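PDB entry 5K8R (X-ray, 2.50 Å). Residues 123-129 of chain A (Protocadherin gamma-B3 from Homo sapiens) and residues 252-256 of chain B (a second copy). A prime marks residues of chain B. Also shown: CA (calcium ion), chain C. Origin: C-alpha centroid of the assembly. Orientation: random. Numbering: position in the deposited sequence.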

# COMPACT_ATOMS: atom_id res chain seq x y z
N ALA A 123 4.11 8.27 -19.78
CA ALA A 123 3.77 9.39 -20.65
C ALA A 123 4.43 10.68 -20.17
O ALA A 123 4.46 10.97 -18.97
CB ALA A 123 2.26 9.57 -20.72
N LEU A 124 4.95 11.45 -21.11
CA LEU A 124 5.53 12.76 -20.84
C LEU A 124 4.71 13.83 -21.54
O LEU A 124 4.20 13.62 -22.64
CB LEU A 124 6.99 12.83 -21.30
CG LEU A 124 7.99 12.00 -20.50
CD1 LEU A 124 9.40 12.21 -21.02
CD2 LEU A 124 7.90 12.36 -19.02
N GLU A 125 4.60 14.99 -20.90
CA GLU A 125 3.88 16.10 -21.50
C GLU A 125 4.65 16.64 -22.70
O GLU A 125 5.85 16.91 -22.61
CB GLU A 125 3.64 17.21 -20.47
CG GLU A 125 2.96 18.43 -21.06
CD GLU A 125 2.46 19.39 -19.99
OE1 GLU A 125 3.01 19.37 -18.87
OE2 GLU A 125 1.52 20.15 -20.29
N SER A 126 3.95 16.80 -23.82
CA SER A 126 4.58 17.31 -25.02
C SER A 126 4.70 18.83 -24.96
O SER A 126 4.01 19.51 -24.20
CB SER A 126 3.78 16.89 -26.26
OG SER A 126 4.42 17.31 -27.45
N ALA A 127 5.60 19.36 -25.78
CA ALA A 127 5.78 20.80 -25.87
C ALA A 127 4.77 21.41 -26.83
O ALA A 127 4.25 20.75 -27.74
CB ALA A 127 7.20 21.14 -26.32
N GLN A 128 4.47 22.69 -26.61
CA GLN A 128 3.54 23.42 -27.45
C GLN A 128 4.27 24.53 -28.19
O GLN A 128 5.25 25.10 -27.69
CB GLN A 128 2.39 24.01 -26.62
CG GLN A 128 1.46 22.97 -26.03
CD GLN A 128 0.24 23.58 -25.38
OE1 GLN A 128 0.09 24.80 -25.34
NE2 GLN A 128 -0.65 22.73 -24.87
N ASP A 129 3.79 24.84 -29.39
CA ASP A 129 4.42 25.83 -30.26
C ASP A 129 3.34 26.52 -31.09
O ASP A 129 2.66 25.86 -31.89
CB ASP A 129 5.46 25.16 -31.15
CG ASP A 129 6.45 26.15 -31.75
OD1 ASP A 129 6.01 27.21 -32.25
OD2 ASP A 129 7.66 25.86 -31.71
CA CA C . 8.53 27.45 -33.28
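Chain B, residues 252-256: INIGK

Amide side chains are well suited to reading a neighbouring backbone, and two stretches of protocadherin gamma-B3 give an example. Only 241 Å² is buried, both sides summed. Chain A runs extended, without regular secondary structure across the contact, and chain B passes it in the same general sense: the CA atoms of Glu125 and Asn253′ lie 5.6 Å apart, and those of Gln128 and Gly255′ 7.9 Å apart, so the two backbones are farther apart at the second pair.

Asn253′ dominates. Its backbone, at phi/psi 54/37, adopts the left-handed conformation that asparagine tolerates better than most residues, and its CA-to-CB bond points sideways. The m rotamer, with chi2 at -45°, nevertheless brings the amide end nearer to chain A. There Asn253′ OD1 accepts a hydrogen bond from Ser126 N at 2.7 Å, nearly straight at 167°. Asn253′ OD1 also lies 3.4 Å from Glu125 CA and 3.7 Å from Glu125 CG, resting against the start of a side chain that extends through two t torsions. ND2 of Asn253′ donates to a water at 3.2 Å, and the same water lies 2.6 Å from Leu124 O. The amide thus faces backbone groups of the residues before and after Glu125, one of them by way of a water.

Gln128 reaches back from chain A. Its CA-to-CB bond points toward chain B, and the m, t conformation extends the chain until Gln128 NE2 stands 3.0 Å from Ile254′ O and 3.3 Å from Gly255′ CA. Gly255′, the N-cap residue before a helix, has no side chain, although a CB would fit here. The CA-to-CB bonds of Ile254′ and Leu124 point away, and every close contact involves an amide atom of Asn253′ or Gln128. Beyond it, Asp129 binds calcium through OD1 at 2.7 Å and OD2 at 2.4 Å.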

# COMPACT_ATOMS: atom_id res chain seq x y z
N ILE B 252 -4.46 15.95 -20.06
CA ILE B 252 -3.05 15.89 -20.40
C ILE B 252 -2.82 16.62 -21.72
O ILE B 252 -3.71 16.67 -22.58
CB ILE B 252 -2.53 14.44 -20.50
CG1 ILE B 252 -3.29 13.66 -21.57
CG2 ILE B 252 -2.63 13.74 -19.15
CD1 ILE B 252 -2.76 12.26 -21.80
N ASN B 253 -1.63 17.19 -21.86
CA ASN B 253 -1.22 17.91 -23.07
C ASN B 253 -2.23 19.01 -23.43
O ASN B 253 -2.51 19.26 -24.60
CB ASN B 253 -1.02 16.95 -24.24
CG ASN B 253 0.16 16.03 -24.04
OD1 ASN B 253 1.24 16.46 -23.63
ND2 ASN B 253 -0.04 14.74 -24.31
N ILE B 254 -2.76 19.66 -22.41
CA ILE B 254 -3.80 20.66 -22.61
C ILE B 254 -3.15 22.03 -22.76
O ILE B 254 -2.06 22.29 -22.24
CB ILE B 254 -4.82 20.64 -21.45
CG1 ILE B 254 -6.18 21.12 -21.94
CG2 ILE B 254 -4.34 21.48 -20.27
CD1 ILE B 254 -6.67 20.37 -23.16
N GLY B 255 -3.83 22.91 -23.50
CA GLY B 255 -3.37 24.27 -23.71
C GLY B 255 -4.18 25.26 -22.90
O GLY B 255 -5.23 24.95 -22.34
N LYS B 256 -3.68 26.50 -22.85
CA LYS B 256 -4.35 27.54 -22.09
C LYS B 256 -5.69 27.92 -22.71
O LYS B 256 -6.60 28.34 -21.99
CB LYS B 256 -3.46 28.77 -21.95
CG LYS B 256 -2.35 28.60 -20.93
CD LYS B 256 -1.70 29.93 -20.60
CE LYS B 256 -0.71 29.80 -19.45
NZ LYS B 256 -0.11 31.11 -19.08
O HOH W 1 2.78 13.44 -24.85